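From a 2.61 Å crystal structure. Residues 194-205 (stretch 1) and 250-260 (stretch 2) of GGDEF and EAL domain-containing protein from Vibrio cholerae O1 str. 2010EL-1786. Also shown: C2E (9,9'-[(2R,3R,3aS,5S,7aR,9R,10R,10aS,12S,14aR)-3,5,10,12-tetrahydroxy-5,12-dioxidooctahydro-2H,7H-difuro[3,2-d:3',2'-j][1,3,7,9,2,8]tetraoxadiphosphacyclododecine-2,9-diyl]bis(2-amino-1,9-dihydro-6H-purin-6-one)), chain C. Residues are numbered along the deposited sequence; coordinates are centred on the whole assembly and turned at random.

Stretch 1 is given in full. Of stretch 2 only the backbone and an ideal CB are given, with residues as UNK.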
# COMPACT_ATOMS: atom_id res chain seq x y z
N ALA A 194 24.66 -5.36 -10.90
CA ALA A 194 25.05 -4.48 -11.99
C ALA A 194 25.26 -3.05 -11.50
O ALA A 194 26.16 -2.35 -11.99
CB ALA A 194 23.99 -4.51 -13.09
N ILE A 195 24.44 -2.60 -10.55
CA ILE A 195 24.63 -1.27 -9.98
C ILE A 195 25.94 -1.21 -9.20
O ILE A 195 26.69 -0.23 -9.29
CB ILE A 195 23.43 -0.90 -9.10
CG1 ILE A 195 22.18 -0.69 -9.97
CG2 ILE A 195 23.73 0.34 -8.28
CD1 ILE A 195 20.93 -0.39 -9.17
N HIS A 196 26.25 -2.27 -8.45
CA HIS A 196 27.42 -2.25 -7.58
C HIS A 196 28.71 -2.28 -8.39
O HIS A 196 29.69 -1.62 -8.02
CB HIS A 196 27.37 -3.43 -6.61
CG HIS A 196 28.36 -3.34 -5.49
ND1 HIS A 196 29.44 -4.18 -5.38
CD2 HIS A 196 28.42 -2.50 -4.43
CE1 HIS A 196 30.13 -3.87 -4.30
NE2 HIS A 196 29.54 -2.85 -3.70
N ASN A 197 28.74 -3.03 -9.49
CA ASN A 197 29.94 -3.20 -10.29
C ASN A 197 30.00 -2.25 -11.49
O ASN A 197 30.94 -2.35 -12.28
CB ASN A 197 30.05 -4.65 -10.78
CG ASN A 197 30.07 -5.64 -9.63
OD1 ASN A 197 31.14 -6.06 -9.18
ND2 ASN A 197 28.90 -6.02 -9.15
N ASP A 198 29.02 -1.36 -11.63
CA ASP A 198 28.99 -0.39 -12.73
C ASP A 198 29.06 -1.09 -14.09
O ASP A 198 29.85 -0.73 -14.96
CB ASP A 198 30.11 0.65 -12.58
CG ASP A 198 29.88 1.58 -11.40
OD1 ASP A 198 28.95 2.40 -11.46
OD2 ASP A 198 30.63 1.47 -10.41
N TRP A 199 28.22 -2.10 -14.26
CA TRP A 199 28.09 -2.81 -15.52
C TRP A 199 27.14 -2.12 -16.49
O TRP A 199 26.83 -2.69 -17.54
CB TRP A 199 27.59 -4.24 -15.27
CG TRP A 199 28.59 -5.13 -14.60
CD1 TRP A 199 29.95 -4.94 -14.54
CD2 TRP A 199 28.32 -6.33 -13.89
NE1 TRP A 199 30.53 -5.96 -13.84
CE2 TRP A 199 29.56 -6.83 -13.42
CE3 TRP A 199 27.15 -7.04 -13.59
CZ2 TRP A 199 29.66 -8.01 -12.68
CZ3 TRP A 199 27.26 -8.21 -12.85
CH2 TRP A 199 28.50 -8.68 -12.41
N PHE A 200 26.69 -0.91 -16.17
CA PHE A 200 25.65 -0.26 -16.95
C PHE A 200 26.22 0.43 -18.18
O PHE A 200 27.32 1.00 -18.14
CB PHE A 200 24.89 0.75 -16.08
CG PHE A 200 23.75 0.15 -15.31
CD1 PHE A 200 23.98 -0.56 -14.15
CD2 PHE A 200 22.45 0.30 -15.75
CE1 PHE A 200 22.93 -1.12 -13.44
CE2 PHE A 200 21.40 -0.25 -15.05
CZ PHE A 200 21.64 -0.96 -13.89
N THR A 201 25.47 0.38 -19.27
CA THR A 201 25.74 1.14 -20.48
C THR A 201 24.53 2.02 -20.78
O THR A 201 23.40 1.70 -20.40
CB THR A 201 26.03 0.22 -21.67
OG1 THR A 201 24.87 -0.58 -21.95
CG2 THR A 201 27.21 -0.70 -21.37
N PHE A 202 24.77 3.13 -21.47
CA PHE A 202 23.73 4.11 -21.72
C PHE A 202 23.72 4.52 -23.19
O PHE A 202 24.77 4.66 -23.82
CB PHE A 202 23.93 5.35 -20.84
CG PHE A 202 23.86 5.06 -19.37
CD1 PHE A 202 22.64 5.02 -18.72
CD2 PHE A 202 25.01 4.82 -18.65
CE1 PHE A 202 22.57 4.75 -17.37
CE2 PHE A 202 24.95 4.54 -17.29
CZ PHE A 202 23.73 4.51 -16.65
N ARG A 203 22.51 4.71 -23.72
CA ARG A 203 22.29 5.16 -25.08
C ARG A 203 21.50 6.46 -25.05
O ARG A 203 20.63 6.65 -24.19
CB ARG A 203 21.54 4.10 -25.90
CG ARG A 203 22.34 2.83 -26.14
CD ARG A 203 21.46 1.67 -26.58
NE ARG A 203 20.40 2.09 -27.51
CZ ARG A 203 19.11 1.89 -27.30
NH1 ARG A 203 18.70 1.27 -26.20
NH2 ARG A 203 18.22 2.30 -28.19
N TYR A 204 21.80 7.35 -25.99
CA TYR A 204 21.16 8.66 -26.07
C TYR A 204 20.52 8.80 -27.44
O TYR A 204 21.22 8.89 -28.45
CB TYR A 204 22.17 9.79 -25.83
CG TYR A 204 22.93 9.68 -24.52
CD1 TYR A 204 24.08 8.90 -24.41
CD2 TYR A 204 22.51 10.38 -23.39
CE1 TYR A 204 24.77 8.81 -23.22
CE2 TYR A 204 23.20 10.29 -22.20
CZ TYR A 204 24.33 9.50 -22.12
OH TYR A 204 25.02 9.42 -20.93
N GLN A 205 19.19 8.83 -27.47
CA GLN A 205 18.43 8.98 -28.71
C GLN A 205 17.84 10.39 -28.76
O GLN A 205 17.10 10.79 -27.86
CB GLN A 205 17.32 7.94 -28.82
CG GLN A 205 16.68 7.86 -30.20
CD GLN A 205 15.58 6.83 -30.28
OE1 GLN A 205 14.71 6.77 -29.41
NE2 GLN A 205 15.60 6.02 -31.32
N UNK A 250 17.27 5.93 -9.05
CA UNK A 250 18.22 6.83 -8.39
C UNK A 250 19.63 6.64 -8.92
O UNK A 250 20.40 7.60 -9.01
CB UNK A 250 18.20 6.61 -6.88
N UNK A 251 19.99 5.41 -9.28
CA UNK A 251 21.31 5.17 -9.87
C UNK A 251 21.42 5.82 -11.24
O UNK A 251 22.43 6.47 -11.55
CB UNK A 251 21.58 3.67 -9.98
N UNK A 252 20.40 5.65 -12.08
CA UNK A 252 20.42 6.24 -13.41
C UNK A 252 20.48 7.76 -13.33
O UNK A 252 21.25 8.41 -14.05
CB UNK A 252 19.19 5.80 -14.21
N UNK A 253 19.69 8.35 -12.43
CA UNK A 253 19.69 9.81 -12.29
C UNK A 253 21.05 10.30 -11.83
O UNK A 253 21.55 11.33 -12.32
CB UNK A 253 18.61 10.26 -11.31
N UNK A 254 21.68 9.59 -10.90
CA UNK A 254 23.02 9.97 -10.45
C UNK A 254 24.01 9.91 -11.61
O UNK A 254 24.79 10.85 -11.81
CB UNK A 254 23.48 9.06 -9.31
N UNK A 255 23.99 8.82 -12.38
CA UNK A 255 24.93 8.68 -13.49
C UNK A 255 24.70 9.74 -14.56
O UNK A 255 25.65 10.26 -15.14
CB UNK A 255 24.81 7.28 -14.11
N UNK A 256 23.43 10.07 -14.83
CA UNK A 256 23.13 11.10 -15.83
C UNK A 256 23.61 12.46 -15.35
O UNK A 256 24.19 13.23 -16.13
CB UNK A 256 21.63 11.15 -16.13
N UNK A 257 23.39 12.78 -14.08
CA UNK A 257 23.81 14.09 -13.56
C UNK A 257 25.33 14.21 -13.57
O UNK A 257 25.87 15.29 -13.85
CB UNK A 257 23.28 14.30 -12.14
N UNK A 258 26.04 13.12 -13.27
CA UNK A 258 27.49 13.13 -13.39
C UNK A 258 27.93 13.54 -14.79
O UNK A 258 28.87 14.33 -14.95
CB UNK A 258 28.06 11.75 -13.04
N UNK A 259 27.26 13.01 -15.82
CA UNK A 259 27.60 13.37 -17.19
C UNK A 259 27.33 14.84 -17.47
O UNK A 259 28.10 15.50 -18.17
CB UNK A 259 26.82 12.50 -18.17
N UNK A 260 26.23 15.38 -16.93
CA UNK A 260 25.94 16.80 -17.12
C UNK A 260 26.93 17.67 -16.34
O UNK A 260 27.31 18.75 -16.80
CB UNK A 260 24.51 17.11 -16.69
P1 C2E C . 10.51 3.63 -23.82
O2P C2E C . 10.26 4.89 -23.04
O1P C2E C . 9.38 3.55 -24.81
O5' C2E C . 11.86 3.73 -24.75
C5' C2E C . 11.75 3.45 -26.10
C4' C2E C . 12.18 1.97 -26.28
O4' C2E C . 12.00 1.60 -27.52
C3' C2E C . 13.69 1.81 -26.07
O3' C2E C . 13.93 0.49 -25.93
C2' C2E C . 14.23 2.25 -27.44
O2' C2E C . 15.63 1.79 -27.62
C1' C2E C . 13.46 1.53 -28.20
N9 C2E C . 13.22 1.89 -29.58
C8 C2E C . 13.68 3.17 -29.55
N7 C2E C . 13.51 3.67 -30.80
C5 C2E C . 12.96 2.74 -31.56
C6 C2E C . 12.52 2.68 -33.04
O6 C2E C . 12.65 3.61 -33.76
N1 C2E C . 11.94 1.48 -33.56
C2 C2E C . 11.75 0.32 -32.73
N2 C2E C . 11.16 -0.93 -33.21
N3 C2E C . 12.17 0.41 -31.35
C4 C2E C . 12.78 1.65 -30.79
P11 C2E C . 14.82 0.13 -24.58
O21 C2E C . 16.25 0.58 -24.54
O11 C2E C . 14.88 -1.38 -24.51
O5A C2E C . 13.83 0.68 -23.38
C5A C2E C . 12.71 -0.14 -23.19
C4A C2E C . 11.93 0.34 -22.03
O4A C2E C . 12.61 0.15 -20.94
C3A C2E C . 11.64 1.99 -22.16
O3A C2E C . 10.37 2.24 -22.93
C2A C2E C . 11.53 2.40 -21.02
O2A C2E C . 10.09 2.31 -20.57
C1A C2E C . 12.48 1.43 -20.13
N91 C2E C . 13.65 1.99 -19.92
C81 C2E C . 14.72 2.06 -20.73
N71 C2E C . 15.66 2.74 -20.05
C51 C2E C . 15.17 3.07 -18.86
C61 C2E C . 15.76 3.83 -17.68
O61 C2E C . 16.86 4.23 -17.76
N11 C2E C . 15.00 4.05 -16.48
C21 C2E C . 13.65 3.55 -16.39
N21 C2E C . 12.88 3.78 -15.18
N31 C2E C . 13.09 2.82 -17.53
C41 C2E C . 13.90 2.60 -18.77

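Stretch 2 is helical at every position and crosses the strand 200-205 at 63°, with axes 11.1 Å apart at closest. Positions 251, 255 and 259, four apart, point toward stretch 1, and 252 lies beside them.

Position 250 has nothing of stretch 1 within 5.5 Å of its ideal CB, so the contact leaves it free; it is Gln250.

Position 251 points toward stretch 1, its ideal CB 4.2 Å from Ile195 CD1. Past it lie Ile195, the ring of Phe200 and, further out, the carboxylate of Asp198. A long apolar or aromatic side chain would fill this space, and one ending in a donor would also answer the acid. Tyr251 does both. With chi1 t, its ring lies against Ile195 (Tyr251 CD1 to Ile195 CG2, 3.6 Å), while Tyr251 CE2 sits over one face of the Phe200 ring, 3.5 Å from Phe200 CD1. The two rings meet obliquely, their planes at 49°. At the tip, Tyr251 OH donates to Asp198 OD1 at 2.9 Å. Asp198 is the first residue to leave helical phi/psi, at positive phi in a Schellman motif; its CA-to-CB bond points sideways, but its end comes nearer stretch 2.

Position 252 points sideways, its ideal CB 4.7 Å from Phe202 CE1. A ligand oxygen, C2E O61, also lies on this side. A compact apolar residue would suit. Val252 places CG1 4.3 Å from Phe202 CE1 and 3.9 Å from C2E O61.

Positions 253 and 254, out of reach, are Ile253 and Glu254.

Position 255 points toward stretch 1, its ideal CB 3.9 Å from Phe202 CZ. An apolar chain could cover that ring; a long cation could do so and also approach Asp198 and the carbonyl of Phe200. Arg255 folds through three m rotamers, laying one guanidinium face over the edge of the Phe202 ring, Arg255 NH2 3.5 Å from Phe202 CE2. Arg255 NE donates to Tyr251 OH at 3.2 Å, linking arginine, tyrosine and acid in series. Arg255 NE stays 4.1 Å from Asp198 OD1, beyond a salt bridge, so the tyrosine hydroxyl mediates.

Position 256 points sideways with no stretch 1 atom near its ideal CB; many residues would fit, and it is Val256. Positions 257 and 258, out of reach, are Ile257 and Gln258.

Position 259 faces stretch 1 again, its ideal CB 4.5 Å from Tyr204 OH. Flexible polar or aliphatic chains would suit. Gln259 packs its CG 3.9 Å from Tyr204 OH. Position 260, out of reach, is Leu260.

Stretch 2, residues 250-260: QYVIERVIQQL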
# COMPACT_ATOMS: atom_id res chain seq x y z
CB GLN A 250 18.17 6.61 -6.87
CG GLN A 250 16.94 7.19 -6.21
CD GLN A 250 16.71 6.67 -4.81
OE1 GLN A 250 15.57 6.53 -4.36
NE2 GLN A 250 17.80 6.37 -4.11
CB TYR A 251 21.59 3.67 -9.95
CG TYR A 251 22.87 3.33 -10.69
CD1 TYR A 251 24.10 3.40 -10.05
CD2 TYR A 251 22.84 2.95 -12.02
CE1 TYR A 251 25.27 3.10 -10.72
CE2 TYR A 251 24.01 2.65 -12.70
CZ TYR A 251 25.22 2.72 -12.04
OH TYR A 251 26.38 2.42 -12.71
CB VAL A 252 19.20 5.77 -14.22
CG1 VAL A 252 19.10 6.52 -15.54
CG2 VAL A 252 19.27 4.27 -14.46
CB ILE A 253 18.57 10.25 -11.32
CG1 ILE A 253 17.20 9.96 -11.93
CG2 ILE A 253 18.70 11.73 -10.99
CD1 ILE A 253 16.05 10.20 -10.97
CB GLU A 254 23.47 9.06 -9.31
CG GLU A 254 22.82 9.38 -7.97
CD GLU A 254 23.19 8.38 -6.89
OE1 GLU A 254 23.70 7.29 -7.23
OE2 GLU A 254 22.98 8.69 -5.70
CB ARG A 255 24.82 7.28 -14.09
CG ARG A 255 25.21 6.16 -13.13
CD ARG A 255 26.72 6.02 -13.02
NE ARG A 255 27.26 5.14 -14.05
CZ ARG A 255 27.81 5.57 -15.19
NH1 ARG A 255 27.89 6.87 -15.44
NH2 ARG A 255 28.27 4.70 -16.07
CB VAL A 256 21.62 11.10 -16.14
CG1 VAL A 256 21.25 12.34 -16.93
CG2 VAL A 256 21.24 9.84 -16.92
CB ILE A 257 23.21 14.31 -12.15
CG1 ILE A 257 21.70 14.53 -12.25
CG2 ILE A 257 23.88 15.50 -11.46
CD1 ILE A 257 21.02 14.72 -10.92
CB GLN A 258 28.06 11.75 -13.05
CG GLN A 258 27.84 11.29 -11.62
CD GLN A 258 28.17 9.82 -11.44
OE1 GLN A 258 28.97 9.26 -12.18
NE2 GLN A 258 27.55 9.20 -10.44
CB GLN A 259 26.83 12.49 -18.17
CG GLN A 259 27.40 11.09 -18.33
CD GLN A 259 28.77 11.11 -18.99
OE1 GLN A 259 29.10 12.02 -19.74
NE2 GLN A 259 29.57 10.09 -18.71
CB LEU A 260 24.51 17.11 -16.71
CG LEU A 260 23.42 16.52 -17.60
CD1 LEU A 260 22.04 16.95 -17.13
CD2 LEU A 260 23.64 16.91 -19.05
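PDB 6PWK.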